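Local coordinates for protein nicotinate phosphoribosyltransferase (Porphyromonas gingivalis, PDB 2IM5) that probably catalyses the ATP-driven synthesis of nicotinate mononucleotide from nicotinate and 5-phosphoribosyl 1-diphosphate, a step toward NAD, at residues I7-L12 with N196-H201; P122-I127 with G166-F171; Y301-D306 with K325-I330. All coordinates share one frame; numbering follows the deposited sequence.

Contact 1 (I7-L12 with N196-H201); sequences ILDTDL and NVHLAH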
loop_
_atom_site.group_PDB
_atom_site.type_symbol
_atom_site.label_atom_id
_atom_site.label_comp_id
_atom_site.label_asym_id
_atom_site.label_seq_id
_atom_site.Cartn_x
_atom_site.Cartn_y
_atom_site.Cartn_z
ATOM N N ILE A 7 15.286 8.572 1.905
ATOM C CA ILE A 7 14.947 7.300 2.510
ATOM C C ILE A 7 13.471 7.325 2.929
ATOM O O ILE A 7 12.892 6.290 3.234
ATOM C CB ILE A 7 15.877 7.005 3.715
ATOM C CG1 ILE A 7 15.967 5.497 3.935
ATOM C CG2 ILE A 7 15.366 7.695 4.969
ATOM C CD1 ILE A 7 17.162 5.080 4.778
ATOM N N LEU A 8 12.864 8.514 2.925
ATOM C CA LEU A 8 11.453 8.659 3.281
ATOM C C LEU A 8 10.558 8.649 2.044
ATOM O O LEU A 8 9.335 8.735 2.156
ATOM C CB LEU A 8 11.210 9.956 4.060
ATOM C CG LEU A 8 11.888 10.152 5.414
ATOM C CD1 LEU A 8 11.296 11.389 6.080
ATOM C CD2 LEU A 8 11.687 8.917 6.294
ATOM N N ASP A 9 11.160 8.547 0.863
ATOM C CA ASP A 9 10.380 8.509 -0.373
ATOM C C ASP A 9 9.862 7.082 -0.531
ATOM O O ASP A 9 10.396 6.281 -1.302
ATOM C CB ASP A 9 11.248 8.918 -1.572
ATOM C CG ASP A 9 10.446 9.079 -2.859
ATOM O OD1 ASP A 9 9.205 9.190 -2.795
ATOM O OD2 ASP A 9 11.062 9.109 -3.945
ATOM N N THR A 10 8.818 6.779 0.232
ATOM C CA THR A 10 8.192 5.465 0.240
ATOM C C THR A 10 6.829 5.628 0.911
ATOM O O THR A 10 6.479 6.726 1.363
ATOM C CB THR A 10 9.059 4.456 1.043
ATOM O OG1 THR A 10 8.485 3.145 0.971
ATOM C CG2 THR A 10 9.159 4.881 2.497
ATOM N N ASP A 11 6.056 4.547 0.967
ATOM C CA ASP A 11 4.740 4.602 1.590
ATOM C C ASP A 11 4.790 4.436 3.100
ATOM O O ASP A 11 5.634 3.716 3.632
ATOM C CB ASP A 11 3.820 3.537 1.000
ATOM C CG ASP A 11 3.313 3.915 -0.372
ATOM O OD1 ASP A 11 2.768 5.027 -0.514
ATOM O OD2 ASP A 11 3.453 3.099 -1.303
ATOM N N LEU A 12 3.872 5.111 3.784
ATOM C CA LEU A 12 3.801 5.039 5.236
ATOM C C LEU A 12 3.715 3.601 5.737
ATOM O O LEU A 12 4.402 3.225 6.682
ATOM C CB LEU A 12 2.581 5.811 5.737
ATOM C CG LEU A 12 2.266 5.614 7.224
ATOM C CD1 LEU A 12 3.392 6.211 8.065
ATOM C CD2 LEU A 12 0.928 6.271 7.565
ATOM N N ASN A 196 2.986 9.096 0.822
ATOM C CA ASN A 196 4.412 9.338 0.603
ATOM C C ASN A 196 4.966 10.165 1.760
ATOM O O ASN A 196 4.731 11.377 1.843
ATOM C CB ASN A 196 4.620 10.085 -0.714
ATOM C CG ASN A 196 6.074 10.169 -1.106
ATOM O OD1 ASN A 196 6.928 10.558 -0.304
ATOM N ND2 ASN A 196 6.371 9.808 -2.351
ATOM N N VAL A 197 5.711 9.516 2.649
ATOM C CA VAL A 197 6.259 10.195 3.828
ATOM C C VAL A 197 7.168 11.374 3.487
ATOM O O VAL A 197 7.112 12.418 4.147
ATOM C CB VAL A 197 7.014 9.197 4.731
ATOM C CG1 VAL A 197 7.435 9.874 6.034
ATOM C CG2 VAL A 197 6.118 7.994 5.014
ATOM N N HIS A 198 7.994 11.208 2.456
ATOM C CA HIS A 198 8.894 12.263 2.011
ATOM C C HIS A 198 8.144 13.525 1.564
ATOM O O HIS A 198 8.490 14.646 1.963
ATOM C CB HIS A 198 9.764 11.768 0.854
ATOM C CG HIS A 198 10.411 12.870 0.076
ATOM N ND1 HIS A 198 11.267 13.788 0.650
ATOM C CD2 HIS A 198 10.321 13.207 -1.234
ATOM C CE1 HIS A 198 11.680 14.639 -0.273
ATOM N NE2 HIS A 198 11.120 14.308 -1.425
ATOM N N LEU A 199 7.126 13.345 0.729
ATOM C CA LEU A 199 6.364 14.481 0.246
ATOM C C LEU A 199 5.479 15.094 1.333
ATOM O O LEU A 199 5.120 16.267 1.257
ATOM C CB LEU A 199 5.538 14.073 -0.975
ATOM C CG LEU A 199 6.419 13.735 -2.190
ATOM C CD1 LEU A 199 5.554 13.364 -3.385
ATOM C CD2 LEU A 199 7.316 14.939 -2.527
ATOM N N ALA A 200 5.128 14.305 2.345
ATOM C CA ALA A 200 4.314 14.817 3.440
ATOM C C ALA A 200 5.224 15.749 4.236
ATOM O O ALA A 200 4.805 16.802 4.714
ATOM C CB ALA A 200 3.829 13.677 4.320
ATOM N N HIS A 201 6.481 15.345 4.361
ATOM C CA HIS A 201 7.477 16.126 5.074
ATOM C C HIS A 201 7.723 17.422 4.309
ATOM O O HIS A 201 7.636 18.518 4.865
ATOM C CB HIS A 201 8.783 15.336 5.175
ATOM C CG HIS A 201 9.913 16.105 5.789
ATOM N ND1 HIS A 201 11.235 15.778 5.574
ATOM C CD2 HIS A 201 9.921 17.169 6.627
ATOM C CE1 HIS A 201 12.008 16.608 6.252
ATOM N NE2 HIS A 201 11.236 17.461 6.900
#
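The carboxylate of Asp9 and the amide of Asn196 come together at an oblique crossing, their planes 26° apart and so nearly coplanar. Asn196 ND2 gives its hydrogen to Asp9 OD1 at 2.9 Å, arriving nearly along the C-O axis of the acid, while Asp9 OD1 lies somewhat out of the Asn196 amide plane. Both side chains have CG anti to the backbone N (chi1 -172° for Asp9, -171° for Asn196), an extension that carries two polar ends across to each other. The second oxygen, Asp9 OD2, forms a salt bridge with Arg170, so the carboxylate is gripped from two residues; Asn196 ND2 also makes a weak bond to Glu176. The His198 ring lies obliquely beside Asp9 CB, and the His201 ring, stacked on Phe69, has Leu8 CD1 4.4 Å from its ND1, again at a slant. Asn196 is also the N-cap of helix 197-203: its OD1 accepts from Leu199 N at 3.0 Å, with the donor above the carbonyl plane. The same amide caps the first turn of the helix and ties it to the segment 7-12, joining the NAPRTase N-terminal region to the barrel-type region of the chain. Backbone bonds reinforce the tie. Val197 N donates to Thr10 O at 3.2 Å, beside a single bridge between Asp11 and Asn196. The bond from His198 N to Leu8 O, 2.8 Å long, is bent and weak. Asp9 is the centre of an inverse gamma turn, which brings Leu8 O and Thr10 O to the same helix start. Val197 straddles the segment with its two methyls: CG1 lies 4.1 Å from Leu8 CD1, while CG2 packs 3.8 Å from Leu12 CA. Phe15 of helix 12-24 and Phe69 of helix 64-73 also touch Val197.

Contact 2 (P122-I127 with G166-F171); sequences PILAVI and GMRRRF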
loop_
_atom_site.group_PDB
_atom_site.type_symbol
_atom_site.label_atom_id
_atom_site.label_comp_id
_atom_site.label_asym_id
_atom_site.label_seq_id
_atom_site.Cartn_x
_atom_site.Cartn_y
_atom_site.Cartn_z
ATOM N N PRO A 122 9.818 1.628 -3.252
ATOM C CA PRO A 122 10.902 2.286 -3.987
ATOM C C PRO A 122 11.196 1.594 -5.323
ATOM O O PRO A 122 11.341 2.252 -6.356
ATOM C CB PRO A 122 12.079 2.191 -3.020
ATOM C CG PRO A 122 11.415 2.192 -1.677
ATOM C CD PRO A 122 10.249 1.275 -1.887
ATOM N N ILE A 123 11.280 0.266 -5.305
ATOM C CA ILE A 123 11.553 -0.481 -6.530
ATOM C C ILE A 123 10.479 -0.277 -7.595
ATOM O O ILE A 123 10.796 -0.086 -8.766
ATOM C CB ILE A 123 11.726 -1.997 -6.245
ATOM C CG1 ILE A 123 13.048 -2.224 -5.500
ATOM C CG2 ILE A 123 11.703 -2.793 -7.555
ATOM C CD1 ILE A 123 13.377 -3.689 -5.228
ATOM N N LEU A 124 9.211 -0.306 -7.198
ATOM C CA LEU A 124 8.139 -0.104 -8.161
ATOM C C LEU A 124 8.182 1.322 -8.721
ATOM O O LEU A 124 7.995 1.532 -9.922
ATOM C CB LEU A 124 6.775 -0.385 -7.516
ATOM C CG LEU A 124 6.475 -1.864 -7.229
ATOM C CD1 LEU A 124 5.220 -1.974 -6.382
ATOM C CD2 LEU A 124 6.321 -2.635 -8.532
ATOM N N ALA A 125 8.437 2.298 -7.851
ATOM C CA ALA A 125 8.504 3.694 -8.282
ATOM C C ALA A 125 9.683 3.881 -9.232
ATOM O O ALA A 125 9.601 4.647 -10.184
ATOM C CB ALA A 125 8.658 4.614 -7.080
ATOM N N VAL A 126 10.781 3.183 -8.954
ATOM C CA VAL A 126 11.970 3.270 -9.792
ATOM C C VAL A 126 11.701 2.667 -11.166
ATOM O O VAL A 126 12.048 3.261 -12.187
ATOM C CB VAL A 126 13.160 2.538 -9.148
ATOM C CG1 VAL A 126 14.255 2.275 -10.188
ATOM C CG2 VAL A 126 13.720 3.381 -8.018
ATOM N N ILE A 127 11.087 1.490 -11.189
ATOM C CA ILE A 127 10.777 0.831 -12.453
ATOM C C ILE A 127 9.849 1.704 -13.286
ATOM O O ILE A 127 10.049 1.867 -14.491
ATOM C CB ILE A 127 10.119 -0.545 -12.216
ATOM C CG1 ILE A 127 11.170 -1.516 -11.676
ATOM C CG2 ILE A 127 9.486 -1.066 -13.497
ATOM C CD1 ILE A 127 10.615 -2.869 -11.327
ATOM N N GLY A 166 -0.675 7.291 -4.635
ATOM C CA GLY A 166 -0.196 6.836 -5.935
ATOM C C GLY A 166 1.298 6.723 -6.196
ATOM O O GLY A 166 1.726 6.745 -7.354
ATOM N N MET A 167 2.094 6.584 -5.145
ATOM C CA MET A 167 3.537 6.494 -5.305
ATOM C C MET A 167 4.063 5.355 -6.186
ATOM O O MET A 167 4.809 5.588 -7.132
ATOM C CB MET A 167 4.205 6.428 -3.928
ATOM C CG MET A 167 5.619 5.872 -3.950
ATOM S SD MET A 167 6.625 6.456 -2.577
ATOM C CE MET A 167 8.223 6.449 -3.361
ATOM N N ARG A 168 3.671 4.127 -5.877
ATOM C CA ARG A 168 4.154 2.979 -6.630
ATOM C C ARG A 168 4.029 3.040 -8.150
ATOM O O ARG A 168 4.874 2.492 -8.855
ATOM C CB ARG A 168 3.502 1.708 -6.106
ATOM C CG ARG A 168 4.129 1.229 -4.810
ATOM C CD ARG A 168 3.337 0.078 -4.210
ATOM N NE ARG A 168 1.988 0.516 -3.876
ATOM C CZ ARG A 168 1.029 -0.288 -3.444
ATOM N NH1 ARG A 168 1.269 -1.584 -3.290
ATOM N NH2 ARG A 168 -0.172 0.206 -3.166
ATOM N N ARG A 169 2.995 3.705 -8.658
ATOM C CA ARG A 169 2.815 3.800 -10.105
ATOM C C ARG A 169 2.890 5.215 -10.662
ATOM O O ARG A 169 2.422 5.471 -11.769
ATOM C CB ARG A 169 1.488 3.163 -10.507
ATOM C CG ARG A 169 1.495 1.665 -10.318
ATOM C CD ARG A 169 0.197 1.029 -10.744
ATOM N NE ARG A 169 0.234 -0.403 -10.485
ATOM C CZ ARG A 169 -0.754 -1.236 -10.787
ATOM N NH1 ARG A 169 -1.858 -0.772 -11.361
ATOM N NH2 ARG A 169 -0.639 -2.529 -10.511
ATOM N N ARG A 170 3.479 6.128 -9.896
ATOM C CA ARG A 170 3.610 7.510 -10.336
ATOM C C ARG A 170 4.425 7.577 -11.635
ATOM O O ARG A 170 5.248 6.698 -11.903
ATOM C CB ARG A 170 4.306 8.332 -9.255
ATOM C CG ARG A 170 5.761 7.943 -9.012
ATOM C CD ARG A 170 6.323 8.657 -7.787
ATOM N NE ARG A 170 7.730 8.341 -7.547
ATOM C CZ ARG A 170 8.371 8.631 -6.419
ATOM N NH1 ARG A 170 7.730 9.245 -5.429
ATOM N NH2 ARG A 170 9.647 8.299 -6.274
ATOM N N PHE A 171 4.192 8.613 -12.438
ATOM C CA PHE A 171 4.936 8.784 -13.680
ATOM C C PHE A 171 6.389 9.052 -13.297
ATOM O O PHE A 171 7.314 8.531 -13.913
ATOM C CB PHE A 171 4.387 9.970 -14.483
ATOM C CG PHE A 171 5.062 10.162 -15.820
ATOM C CD1 PHE A 171 4.628 9.464 -16.946
ATOM C CD2 PHE A 171 6.142 11.027 -15.947
ATOM C CE1 PHE A 171 5.263 9.632 -18.180
ATOM C CE2 PHE A 171 6.785 11.200 -17.174
ATOM C CZ PHE A 171 6.343 10.502 -18.290
HETATM O O HOH W 1 9.976 7.366 -9.149
#
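Leu124 lies alongside Arg168, the two side chains pointing the same way, and its CD1 rests 3.5 Å from Arg168 CD. Only the aliphatic part of the arginine takes part in this overlap. The chain bends at chi3 (-62°), and the guanidinium goes on to a salt bridge between its NH1 and Glu120. The backbones come close here without bonding: Leu124 O and Arg168 O, both acceptors, are 3.4 Å apart. The next residue of the helix, Ala125, offers a small methyl to two longer side chains. Its CB is 4.2 Å from Met167 CE and 3.9 Å from Arg170 NE, lying obliquely to the guanidinium. Arg170 has CG between the backbone N and the carbonyl carbon (chi1 66°), the crowded position, and then runs extended to NE, which brings NE and NH2 alongside Ala125 CB. An ordered water completes the link: it accepts from Arg170 NE at 2.9 Å, in the guanidinium plane, and donates to Ala125 O, also at 2.9 Å. Further round the same guanidinium, NH1 pairs with Glu176 and NH2 with Asp9, so its orientation is fixed by several partners at once. The three contributing side chains stand on a type I beta turn from Met167 to Arg170, closed by the bond from Arg170 N to Met167 O at 3.1 Å. This turn belongs to the loop between strand 162-164 of the parallel sheet and helix 173-186, and it lies against helix 120-134. Strand 347-355 of the antiparallel sheet touches both partners, Leu124 through Ile347 and Arg168 through Lys350, while Phe171 stacks on Tyr132 of helix 120-134.

Contact 3 (Y301-D306 with K325-I330); sequences YIIFSD and KASFGI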
loop_
_atom_site.group_PDB
_atom_site.type_symbol
_atom_site.label_atom_id
_atom_site.label_comp_id
_atom_site.label_asym_id
_atom_site.label_seq_id
_atom_site.Cartn_x
_atom_site.Cartn_y
_atom_site.Cartn_z
ATOM N N TYR A 301 -15.943 4.471 9.887
ATOM C CA TYR A 301 -15.547 5.002 8.583
ATOM C C TYR A 301 -15.106 3.881 7.654
ATOM O O TYR A 301 -14.663 2.827 8.098
ATOM C CB TYR A 301 -14.337 5.946 8.710
ATOM C CG TYR A 301 -14.473 7.068 9.710
ATOM C CD1 TYR A 301 -14.598 8.395 9.284
ATOM C CD2 TYR A 301 -14.462 6.812 11.082
ATOM C CE1 TYR A 301 -14.704 9.442 10.203
ATOM C CE2 TYR A 301 -14.572 7.851 12.014
ATOM C CZ TYR A 301 -14.690 9.160 11.567
ATOM O OH TYR A 301 -14.790 10.186 12.482
ATOM N N ILE A 302 -15.226 4.126 6.356
ATOM C CA ILE A 302 -14.752 3.181 5.364
ATOM C C ILE A 302 -13.853 3.989 4.446
ATOM O O ILE A 302 -14.256 5.041 3.941
ATOM C CB ILE A 302 -15.859 2.576 4.496
ATOM C CG1 ILE A 302 -16.733 1.638 5.318
ATOM C CG2 ILE A 302 -15.220 1.802 3.332
ATOM C CD1 ILE A 302 -17.882 1.037 4.524
ATOM N N ILE A 303 -12.625 3.516 4.267
ATOM C CA ILE A 303 -11.694 4.176 3.382
ATOM C C ILE A 303 -11.714 3.347 2.099
ATOM O O ILE A 303 -11.355 2.169 2.105
ATOM C CB ILE A 303 -10.257 4.235 4.005
ATOM C CG1 ILE A 303 -9.237 4.632 2.941
ATOM C CG2 ILE A 303 -9.890 2.915 4.628
ATOM C CD1 ILE A 303 -9.315 6.071 2.538
ATOM N N PHE A 304 -12.173 3.966 1.014
ATOM C CA PHE A 304 -12.267 3.312 -0.289
ATOM C C PHE A 304 -11.007 3.644 -1.079
ATOM O O PHE A 304 -10.623 4.808 -1.181
ATOM C CB PHE A 304 -13.501 3.826 -1.034
ATOM C CG PHE A 304 -14.803 3.555 -0.320
ATOM C CD1 PHE A 304 -15.519 2.390 -0.570
ATOM C CD2 PHE A 304 -15.318 4.476 0.599
ATOM C CE1 PHE A 304 -16.723 2.143 0.076
ATOM C CE2 PHE A 304 -16.524 4.237 1.250
ATOM C CZ PHE A 304 -17.229 3.072 0.989
ATOM N N SER A 305 -10.368 2.634 -1.653
ATOM C CA SER A 305 -9.132 2.873 -2.391
ATOM C C SER A 305 -8.955 2.015 -3.640
ATOM O O SER A 305 -7.834 1.858 -4.133
ATOM C CB SER A 305 -7.939 2.634 -1.468
ATOM O OG SER A 305 -7.939 1.288 -1.016
ATOM N N ASP A 306 -10.045 1.464 -4.157
ATOM C CA ASP A 306 -9.953 0.621 -5.343
ATOM C C ASP A 306 -10.016 1.375 -6.680
ATOM O O ASP A 306 -11.102 1.668 -7.189
ATOM C CB ASP A 306 -11.043 -0.447 -5.296
ATOM C CG ASP A 306 -10.970 -1.402 -6.470
ATOM O OD1 ASP A 306 -9.849 -1.664 -6.955
ATOM O OD2 ASP A 306 -12.033 -1.901 -6.901
ATOM N N LYS A 325 -19.595 6.682 7.606
ATOM C CA LYS A 325 -18.704 7.724 7.107
ATOM C C LYS A 325 -17.762 7.200 6.024
ATOM O O LYS A 325 -17.491 6.000 5.942
ATOM C CB LYS A 325 -17.923 8.338 8.270
ATOM C CG LYS A 325 -18.826 9.050 9.270
ATOM C CD LYS A 325 -18.088 9.492 10.516
ATOM C CE LYS A 325 -19.050 10.125 11.506
ATOM N NZ LYS A 325 -18.400 10.418 12.815
ATOM N N ALA A 326 -17.269 8.101 5.181
ATOM C CA ALA A 326 -16.384 7.688 4.100
ATOM C C ALA A 326 -15.204 8.615 3.836
ATOM O O ALA A 326 -15.293 9.825 4.007
ATOM C CB ALA A 326 -17.190 7.519 2.821
ATOM N N SER A 327 -14.088 8.015 3.442
ATOM C CA SER A 327 -12.879 8.752 3.094
ATOM C C SER A 327 -12.338 7.996 1.892
ATOM O O SER A 327 -12.817 6.907 1.575
ATOM C CB SER A 327 -11.864 8.757 4.243
ATOM O OG SER A 327 -11.369 7.458 4.487
ATOM N N PHE A 328 -11.341 8.554 1.226
ATOM C CA PHE A 328 -10.832 7.912 0.029
ATOM C C PHE A 328 -9.328 7.936 -0.127
ATOM O O PHE A 328 -8.637 8.813 0.387
ATOM C CB PHE A 328 -11.487 8.575 -1.197
ATOM C CG PHE A 328 -12.977 8.517 -1.170
ATOM C CD1 PHE A 328 -13.655 7.452 -1.750
ATOM C CD2 PHE A 328 -13.707 9.478 -0.479
ATOM C CE1 PHE A 328 -15.035 7.343 -1.636
ATOM C CE2 PHE A 328 -15.092 9.376 -0.355
ATOM C CZ PHE A 328 -15.758 8.310 -0.932
ATOM N N GLY A 329 -8.840 6.941 -0.851
ATOM C CA GLY A 329 -7.427 6.837 -1.143
ATOM C C GLY A 329 -7.384 6.852 -2.656
ATOM O O GLY A 329 -7.881 5.921 -3.295
ATOM N N ILE A 330 -6.835 7.913 -3.236
ATOM C CA ILE A 330 -6.757 8.019 -4.686
ATOM C C ILE A 330 -5.311 7.865 -5.133
ATOM O O ILE A 330 -4.424 8.552 -4.629
ATOM C CB ILE A 330 -7.317 9.375 -5.164
ATOM C CG1 ILE A 330 -8.754 9.534 -4.658
ATOM C CG2 ILE A 330 -7.277 9.452 -6.684
ATOM C CD1 ILE A 330 -9.430 10.810 -5.096
HETATM O O HOH W 2 -7.424 4.329 -5.724
#
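Strands 301-304 and 325-330 are parallel neighbours in the seven-stranded sheet of the barrel-type region, joined through helix 310-320 as a beta-alpha-beta unit. Their axes run 4.5 Å apart at 21°. Four backbone bonds hold the register, passing from strand to strand in turn: Ile302 N to Lys325 O, Ser327 N to Ile302 O, Phe304 N to Ser327 O and, shortest, Gly329 N to Phe304 O at 2.8 Å. On the face bearing Phe304 and Phe328, the two rings lie side by side with planes nearly parallel but slid apart, centroids 5.5 Å from each other, so they barely overlap. Ala326 CB sits in plane at the edge of the Phe304 ring, 3.7 Å from CE2. Helices 310-320 and 279-292 cover this face, the former through Ile316 and Cys320 on Phe304 and Ala313 on Phe328, as the crossover helix does in a TIM-type barrel. On the face bearing Tyr301 and Ile303, Lys325 crosses the tyrosine ring, its CD 3.8 Å from the centroid in a CH-pi contact. In Ile303, CG1 anti to the backbone N (chi1 167°) and a bend at chi2 (73°) bring CD1 to Ser327 OG at 3.2 Å, a tight approach. Beyond the last strand bond, a water donates to Gly329 O at 2.9 Å and weakly to Ser305 O, while Ser305 OG bonds to Asp275 and Arg273.

In the fold
Contacts 1 and 2 form one continuous region, with centres 12 Å apart, and contact 2 is nested along the chain within the loop that contact 1 closes. Asp9 OD2 and Arg170 NH2 make a salt bridge of 2.8 Å, and Met167 SD packs 3.4 Å from Asn196 ND2 and from Thr10 CA. Contact 3 stands apart, its centre about 20 Å from that of contact 1 and about 21 Å from that of contact 2; nearest atoms are about 9 Å and 4 Å away, without touching. Segments 196-201 and 166-171 each follow a parallel-sheet strand, and contact 3 joins two more; TIM-type barrels generally carry their active site at the C-terminal strand ends.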